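Local coordinates for adenylate kinase (Thermus thermophilus, PDB 3CM0), which catalyses the reversible transfer of the terminal phosphate of ATP to AMP, giving two ADP and so probably keeping the cell's adenine nucleotides in balance, at residues L106-E118 against Y158-L170. Residues are numbered along the deposited sequence; the frame is centred on the assembly and turned at random.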
ATOM      1  N   LEU A 106      -3.244  11.285   9.851  1.00 18.49           N
ATOM      2  CA  LEU A 106      -3.497  10.549   8.604  1.00 13.82           C
ATOM      3  C   LEU A 106      -4.212  11.542   7.685  1.00 16.33           C
ATOM      4  O   LEU A 106      -5.366  11.907   7.935  1.00 18.68           O
ATOM      5  CB  LEU A 106      -4.404   9.333   8.888  1.00 15.11           C
ATOM      6  CG  LEU A 106      -4.829   8.471   7.699  1.00 15.34           C
ATOM      7  CD1 LEU A 106      -3.578   7.950   6.919  1.00 14.38           C
ATOM      8  CD2 LEU A 106      -5.674   7.304   8.241  1.00 13.30           C
ATOM      9  N   LEU A 107      -3.507  12.012   6.663  1.00 12.71           N
ATOM     10  CA  LEU A 107      -4.052  12.985   5.704  1.00 15.82           C
ATOM     11  C   LEU A 107      -5.166  12.391   4.844  1.00 17.06           C
ATOM     12  O   LEU A 107      -6.056  13.102   4.361  1.00 18.22           O
ATOM     13  CB  LEU A 107      -2.960  13.498   4.747  1.00 16.30           C
ATOM     14  CG  LEU A 107      -1.820  14.311   5.397  1.00 22.80           C
ATOM     15  CD1 LEU A 107      -0.761  14.693   4.364  1.00 26.79           C
ATOM     16  CD2 LEU A 107      -2.403  15.545   6.021  1.00 24.66           C
ATOM     17  N   GLY A 108      -5.080  11.096   4.611  1.00 14.45           N
ATOM     18  CA  GLY A 108      -6.081  10.436   3.786  1.00 12.79           C
ATOM     19  C   GLY A 108      -5.641   9.048   3.370  1.00 13.42           C
ATOM     20  O   GLY A 108      -4.472   8.692   3.490  1.00 12.06           O
ATOM     21  N   VAL A 109      -6.613   8.240   2.949  1.00  8.64           N
ATOM     22  CA  VAL A 109      -6.360   6.914   2.444  1.00  7.51           C
ATOM     23  C   VAL A 109      -6.838   7.033   1.002  1.00 11.11           C
ATOM     24  O   VAL A 109      -8.024   7.149   0.730  1.00 12.03           O
ATOM     25  CB  VAL A 109      -7.208   5.858   3.214  1.00  7.81           C
ATOM     26  CG1 VAL A 109      -7.012   4.493   2.632  1.00  9.15           C
ATOM     27  CG2 VAL A 109      -6.704   5.862   4.675  1.00  8.20           C
ATOM     28  N   VAL A 110      -5.887   7.043   0.089  1.00 10.45           N
ATOM     29  CA  VAL A 110      -6.189   7.196  -1.336  1.00 11.66           C
ATOM     30  C   VAL A 110      -6.654   5.869  -1.923  1.00  9.30           C
ATOM     31  O   VAL A 110      -5.956   4.868  -1.818  1.00 12.10           O
ATOM     32  CB  VAL A 110      -4.921   7.670  -2.077  1.00 13.76           C
ATOM     33  CG1 VAL A 110      -5.178   7.752  -3.598  1.00 13.46           C
ATOM     34  CG2 VAL A 110      -4.513   9.000  -1.523  1.00 16.95           C
ATOM     35  N   LEU A 111      -7.847   5.865  -2.534  1.00 10.54           N
ATOM     36  CA  LEU A 111      -8.351   4.645  -3.165  1.00  9.56           C
ATOM     37  C   LEU A 111      -8.457   4.963  -4.650  1.00 10.87           C
ATOM     38  O   LEU A 111      -9.342   5.730  -5.058  1.00 10.26           O
ATOM     39  CB  LEU A 111      -9.747   4.268  -2.631  1.00  8.80           C
ATOM     40  CG  LEU A 111     -10.346   3.005  -3.309  1.00 13.16           C
ATOM     41  CD1 LEU A 111      -9.563   1.746  -2.914  1.00 14.07           C
ATOM     42  CD2 LEU A 111     -11.815   2.838  -2.800  1.00 13.97           C
ATOM     43  N   VAL A 112      -7.540   4.406  -5.439  1.00  9.93           N
ATOM     44  CA  VAL A 112      -7.535   4.659  -6.880  1.00 11.08           C
ATOM     45  C   VAL A 112      -8.542   3.734  -7.539  1.00 11.69           C
ATOM     46  O   VAL A 112      -8.431   2.515  -7.452  1.00 15.34           O
ATOM     47  CB  VAL A 112      -6.131   4.423  -7.471  1.00 15.44           C
ATOM     48  CG1 VAL A 112      -6.115   4.807  -8.972  1.00 19.17           C
ATOM     49  CG2 VAL A 112      -5.099   5.269  -6.684  1.00 18.21           C
ATOM     50  N   GLU A 113      -9.510   4.341  -8.245  1.00 13.12           N
ATOM     51  CA  GLU A 113     -10.606   3.582  -8.855  1.00 10.30           C
ATOM     52  C   GLU A 113     -10.537   3.638 -10.370  1.00 12.32           C
ATOM     53  O   GLU A 113     -10.376   4.715 -10.945  1.00 14.09           O
ATOM     54  CB  GLU A 113     -11.939   4.185  -8.392  1.00 15.05           C
ATOM     55  CG  GLU A 113     -12.095   4.196  -6.870  1.00 12.80           C
ATOM     56  CD  GLU A 113     -13.454   4.741  -6.418  1.00 20.28           C
ATOM     57  OE1 GLU A 113     -14.010   5.633  -7.106  1.00 23.00           O
ATOM     58  OE2 GLU A 113     -13.937   4.308  -5.361  1.00 27.08           O
ATOM     59  N   VAL A 114     -10.685   2.477 -10.988  1.00 10.35           N
ATOM     60  CA  VAL A 114     -10.588   2.369 -12.458  1.00 14.65           C
ATOM     61  C   VAL A 114     -11.630   1.363 -12.905  1.00 14.16           C
ATOM     62  O   VAL A 114     -11.833   0.366 -12.244  1.00 15.87           O
ATOM     63  CB  VAL A 114      -9.181   1.859 -12.870  1.00 14.45           C
ATOM     64  CG1 VAL A 114      -9.078   1.738 -14.391  1.00 15.06           C
ATOM     65  CG2 VAL A 114      -8.101   2.842 -12.354  1.00 18.72           C
ATOM     66  N   PRO A 115     -12.312   1.624 -14.040  1.00 12.96           N
ATOM     67  CA  PRO A 115     -13.328   0.680 -14.525  1.00 16.94           C
ATOM     68  C   PRO A 115     -12.644  -0.669 -14.752  1.00 12.02           C
ATOM     69  O   PRO A 115     -11.542  -0.717 -15.301  1.00 13.33           O
ATOM     70  CB  PRO A 115     -13.795   1.319 -15.834  1.00 16.74           C
ATOM     71  CG  PRO A 115     -13.623   2.731 -15.612  1.00 16.14           C
ATOM     72  CD  PRO A 115     -12.294   2.850 -14.847  1.00 14.79           C
ATOM     73  N   GLU A 116     -13.316  -1.761 -14.398  1.00 13.71           N
ATOM     74  CA  GLU A 116     -12.697  -3.067 -14.508  1.00 20.44           C
ATOM     75  C   GLU A 116     -12.301  -3.424 -15.920  1.00 20.45           C
ATOM     76  O   GLU A 116     -11.277  -4.053 -16.124  1.00 18.01           O
ATOM     77  CB  GLU A 116     -13.600  -4.160 -13.924  1.00 24.38           C
ATOM     78  CG  GLU A 116     -12.929  -5.537 -13.986  1.00 31.29           C
ATOM     79  CD  GLU A 116     -13.633  -6.614 -13.165  1.00 41.24           C
ATOM     80  OE1 GLU A 116     -13.339  -7.812 -13.382  1.00 40.21           O
ATOM     81  OE2 GLU A 116     -14.461  -6.271 -12.298  1.00 44.38           O
ATOM     82  N   GLU A 117     -13.098  -3.015 -16.901  1.00 15.30           N
ATOM     83  CA  GLU A 117     -12.730  -3.329 -18.279  1.00 22.42           C
ATOM     84  C   GLU A 117     -11.369  -2.709 -18.648  1.00 18.90           C
ATOM     85  O   GLU A 117     -10.585  -3.309 -19.385  1.00 18.87           O
ATOM     86  CB  GLU A 117     -13.831  -2.849 -19.244  1.00 23.15           C
ATOM     87  CG  GLU A 117     -14.224  -1.387 -19.035  1.00 32.03           C
ATOM     88  CD  GLU A 117     -15.429  -1.159 -18.089  1.00 38.04           C
ATOM     89  OE1 GLU A 117     -15.496  -1.719 -16.956  1.00 27.94           O
ATOM     90  OE2 GLU A 117     -16.317  -0.385 -18.493  1.00 33.86           O
ATOM     91  N   GLU A 118     -11.075  -1.517 -18.140  1.00 14.62           N
ATOM     92  CA  GLU A 118      -9.802  -0.869 -18.428  1.00 15.01           C
ATOM     93  C   GLU A 118      -8.664  -1.564 -17.661  1.00 15.64           C
ATOM     94  O   GLU A 118      -7.534  -1.724 -18.184  1.00 16.13           O
ATOM     95  CB  GLU A 118      -9.842   0.630 -18.030  1.00 15.64           C
ATOM     96  CG  GLU A 118     -10.826   1.452 -18.911  1.00 22.59           C
ATOM     97  CD  GLU A 118     -10.381   1.544 -20.369  1.00 28.95           C
ATOM     98  OE1 GLU A 118      -9.255   1.111 -20.679  1.00 21.58           O
ATOM     99  OE2 GLU A 118     -11.149   2.064 -21.214  1.00 24.28           O
ATOM    100  N   TYR A 158     -11.996   2.793   6.752  1.00  9.50           N
ATOM    101  CA  TYR A 158     -11.587   4.176   6.563  1.00  9.33           C
ATOM    102  C   TYR A 158     -12.723   5.113   6.181  1.00  9.69           C
ATOM    103  O   TYR A 158     -12.708   6.274   6.572  1.00 11.33           O
ATOM    104  CB  TYR A 158     -10.451   4.242   5.521  1.00  8.42           C
ATOM    105  CG  TYR A 158      -9.196   3.593   6.059  1.00  6.55           C
ATOM    106  CD1 TYR A 158      -8.580   4.104   7.228  1.00  7.38           C
ATOM    107  CD2 TYR A 158      -8.607   2.503   5.414  1.00 12.57           C
ATOM    108  CE1 TYR A 158      -7.392   3.528   7.711  1.00 11.13           C
ATOM    109  CE2 TYR A 158      -7.432   1.937   5.896  1.00 11.21           C
ATOM    110  CZ  TYR A 158      -6.828   2.449   7.027  1.00 10.91           C
ATOM    111  OH  TYR A 158      -5.638   1.897   7.494  1.00 13.87           O
ATOM    112  N   GLU A 159     -13.695   4.630   5.407  1.00 13.27           N
ATOM    113  CA  GLU A 159     -14.838   5.473   5.055  1.00 13.19           C
ATOM    114  C   GLU A 159     -15.629   5.878   6.335  1.00 12.52           C
ATOM    115  O   GLU A 159     -16.086   7.024   6.470  1.00 16.45           O
ATOM    116  CB  GLU A 159     -15.748   4.720   4.061  1.00 14.46           C
ATOM    117  CG  GLU A 159     -16.897   5.581   3.519  1.00 32.51           C
ATOM    118  CD  GLU A 159     -17.650   4.895   2.393  1.00 46.85           C
ATOM    119  OE1 GLU A 159     -17.024   4.574   1.360  1.00 48.71           O
ATOM    120  OE2 GLU A 159     -18.871   4.677   2.544  1.00 65.19           O
ATOM    121  N   ALA A 160     -15.731   4.957   7.291  1.00 13.38           N
ATOM    122  CA  ALA A 160     -16.469   5.248   8.540  1.00 15.60           C
ATOM    123  C   ALA A 160     -15.791   6.378   9.320  1.00 19.45           C
ATOM    124  O   ALA A 160     -16.412   7.078  10.116  1.00 19.23           O
ATOM    125  CB  ALA A 160     -16.547   4.001   9.390  1.00 15.80           C
ATOM    126  N   ARG A 161     -14.493   6.548   9.094  1.00 16.93           N
ATOM    127  CA  ARG A 161     -13.738   7.579   9.787  1.00 12.12           C
ATOM    128  C   ARG A 161     -13.559   8.855   9.004  1.00 14.51           C
ATOM    129  O   ARG A 161     -12.862   9.771   9.451  1.00 14.79           O
ATOM    130  CB  ARG A 161     -12.367   7.010  10.185  1.00 13.19           C
ATOM    131  CG  ARG A 161     -12.477   5.996  11.283  1.00 14.99           C
ATOM    132  CD  ARG A 161     -11.322   4.997  11.359  1.00 12.63           C
ATOM    133  NE  ARG A 161     -11.491   4.145  12.547  1.00 19.31           N
ATOM    134  CZ  ARG A 161     -12.344   3.126  12.658  1.00 20.65           C
ATOM    135  NH1 ARG A 161     -13.136   2.757  11.645  1.00 11.93           N
ATOM    136  NH2 ARG A 161     -12.462   2.512  13.822  1.00 20.51           N
ATOM    137  N   GLY A 162     -14.183   8.906   7.837  1.00 17.19           N
ATOM    138  CA  GLY A 162     -14.110  10.070   6.974  1.00 14.65           C
ATOM    139  C   GLY A 162     -12.767  10.390   6.342  1.00 15.56           C
ATOM    140  O   GLY A 162     -12.577  11.516   5.863  1.00 13.99           O
ATOM    141  N   VAL A 163     -11.869   9.402   6.279  1.00 11.42           N
ATOM    142  CA  VAL A 163     -10.541   9.628   5.741  1.00 11.04           C
ATOM    143  C   VAL A 163     -10.292   8.990   4.371  1.00 12.62           C
ATOM    144  O   VAL A 163      -9.197   9.130   3.807  1.00 13.11           O
ATOM    145  CB  VAL A 163      -9.409   9.170   6.748  1.00 11.59           C
ATOM    146  CG1 VAL A 163      -9.518   9.943   8.075  1.00 16.68           C
ATOM    147  CG2 VAL A 163      -9.477   7.648   7.006  1.00 11.80           C
ATOM    148  N   LEU A 164     -11.307   8.323   3.822  1.00 12.04           N
ATOM    149  CA  LEU A 164     -11.125   7.679   2.505  1.00 10.02           C
ATOM    150  C   LEU A 164     -11.232   8.752   1.417  1.00 13.73           C
ATOM    151  O   LEU A 164     -12.153   9.579   1.425  1.00 16.98           O
ATOM    152  CB  LEU A 164     -12.197   6.603   2.297  1.00 13.06           C
ATOM    153  CG  LEU A 164     -12.060   5.735   1.034  1.00 15.68           C
ATOM    154  CD1 LEU A 164     -10.825   4.818   1.250  1.00 15.28           C
ATOM    155  CD2 LEU A 164     -13.348   4.835   0.858  1.00 16.24           C
ATOM    156  N   LYS A 165     -10.291   8.731   0.486  1.00 13.60           N
ATOM    157  CA  LYS A 165     -10.259   9.687  -0.623  1.00 12.27           C
ATOM    158  C   LYS A 165     -10.325   8.855  -1.900  1.00 15.00           C
ATOM    159  O   LYS A 165      -9.323   8.267  -2.327  1.00 15.94           O
ATOM    160  CB  LYS A 165      -8.928  10.480  -0.620  1.00 13.92           C
ATOM    161  CG  LYS A 165      -8.572  11.128   0.695  1.00 16.35           C
ATOM    162  CD  LYS A 165      -9.547  12.209   1.031  1.00 19.47           C
ATOM    163  CE  LYS A 165      -9.184  12.889   2.352  1.00 26.96           C
ATOM    164  NZ  LYS A 165     -10.235  13.905   2.703  1.00 25.92           N
ATOM    165  N   ARG A 166     -11.520   8.767  -2.481  1.00 13.51           N
ATOM    166  CA  ARG A 166     -11.707   8.009  -3.707  1.00 13.52           C
ATOM    167  C   ARG A 166     -11.246   8.914  -4.824  1.00 12.40           C
ATOM    168  O   ARG A 166     -11.667  10.081  -4.928  1.00 16.52           O
ATOM    169  CB  ARG A 166     -13.190   7.647  -3.885  1.00 15.37           C
ATOM    170  CG  ARG A 166     -13.712   6.712  -2.809  1.00 17.39           C
ATOM    171  CD  ARG A 166     -15.251   6.621  -2.895  1.00 20.74           C
ATOM    172  NE  ARG A 166     -15.816   5.749  -1.876  1.00 18.64           N
ATOM    173  CZ  ARG A 166     -15.875   4.420  -1.948  1.00 23.19           C
ATOM    174  NH1 ARG A 166     -15.403   3.770  -3.005  1.00 22.42           N
ATOM    175  NH2 ARG A 166     -16.428   3.734  -0.942  1.00 23.17           N
ATOM    176  N   VAL A 167     -10.398   8.378  -5.689  1.00 10.07           N
ATOM    177  CA  VAL A 167      -9.837   9.153  -6.785  1.00  8.11           C
ATOM    178  C   VAL A 167     -10.034   8.444  -8.115  1.00 10.43           C
ATOM    179  O   VAL A 167      -9.937   7.216  -8.201  1.00 10.81           O
ATOM    180  CB  VAL A 167      -8.309   9.371  -6.550  1.00 15.30           C
ATOM    181  CG1 VAL A 167      -7.655   9.932  -7.799  1.00 20.54           C
ATOM    182  CG2 VAL A 167      -8.097  10.306  -5.322  1.00 12.24           C
ATOM    183  N   ASP A 168     -10.302   9.230  -9.157  1.00  9.80           N
ATOM    184  CA  ASP A 168     -10.499   8.655 -10.513  1.00  7.50           C
ATOM    185  C   ASP A 168      -9.119   8.325 -11.096  1.00  9.76           C
ATOM    186  O   ASP A 168      -8.318   9.211 -11.362  1.00 12.09           O
ATOM    187  CB  ASP A 168     -11.249   9.695 -11.348  1.00 13.88           C
ATOM    188  CG  ASP A 168     -11.390   9.315 -12.829  1.00 17.44           C
ATOM    189  OD1 ASP A 168     -11.020   8.188 -13.202  1.00 12.73           O
ATOM    190  OD2 ASP A 168     -11.887  10.175 -13.613  1.00 14.71           O
ATOM    191  N   GLY A 169      -8.842   7.040 -11.291  1.00 11.82           N
ATOM    192  CA  GLY A 169      -7.533   6.638 -11.794  1.00 14.35           C
ATOM    193  C   GLY A 169      -7.375   6.513 -13.297  1.00 15.78           C
ATOM    194  O   GLY A 169      -6.351   6.017 -13.789  1.00 13.06           O
ATOM    195  N   LEU A 170      -8.392   6.946 -14.029  1.00 15.75           N
ATOM    196  CA  LEU A 170      -8.325   6.921 -15.496  1.00 18.99           C
ATOM    197  C   LEU A 170      -7.717   8.264 -15.894  1.00 19.95           C
ATOM    198  O   LEU A 170      -8.013   9.283 -15.278  1.00 28.40           O
ATOM    199  CB  LEU A 170      -9.726   6.806 -16.106  1.00 17.28           C
ATOM    200  CG  LEU A 170     -10.294   5.422 -16.360  1.00 23.60           C
ATOM    201  CD1 LEU A 170     -11.569   5.594 -17.202  1.00 19.86           C
ATOM    202  CD2 LEU A 170      -9.258   4.539 -17.117  1.00 23.56           C
TER
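Val-109 lies over one face of Tyr-158: its CG2 stands 3.6 Å from the centroid of the Tyr-158 ring and only 14° off the ring normal, a CH-pi contact. CG1 of Val-109 lies anti to the backbone N (chi1 176°), which turns this methyl toward CD2 of the same ring and CD1 of Leu-164, while CG2 sits over the ring centre and also touches Val-163. Leu-106 closes the cluster, its CD2 lying 4.0 Å from CG2 of Val-163. This end is the tightly packed one: Val-109 and Tyr-158 are both buried, the ring also lies against Pro-86, and Ile-8 of strand 4-10 touches both Leu-106 and Tyr-158.

Six backbone hydrogen bonds join strand 106-113 to strand 164-168 and the residues flanking it, running from Val-109 N to Val-163 O (2.9 Å) through to Gly-169 N and Glu-113 O (2.8 Å). Gly-169 brings its CA to 3.7 Å from CG1 of Val-112.

The solvent side is looser, and Arg-166, Glu-113 and Glu-159 make it polar; Arg-166 and Glu-159 are exposed. NH1 of Arg-166 forms a salt bridge with OE2 of Glu-113 at 2.8 Å, with the oxygen in the guanidinium plane although the carboxylate plane is turned 53° from it. NH2 of Arg-166 donates to OE1 of Glu-159 at an unusually short 2.5 Å; two carboxylates at the guanidinium edge would hold its rotation, and CD2 of Leu-164 rests on one face. Beyond the strands, CG of Leu-170 packs against CD of the Pro-115 ring at 3.6 Å.

Val-110 and Val-167 face helix 173-184, whereas Leu-111 and Leu-164 face helix 137-160. Strand 164-168 thus forms the parallel edge beside 104-113, between helices on both faces: the 2-3-1-4-5 sheet of the P-loop nucleoside monophosphate kinase CORE domain.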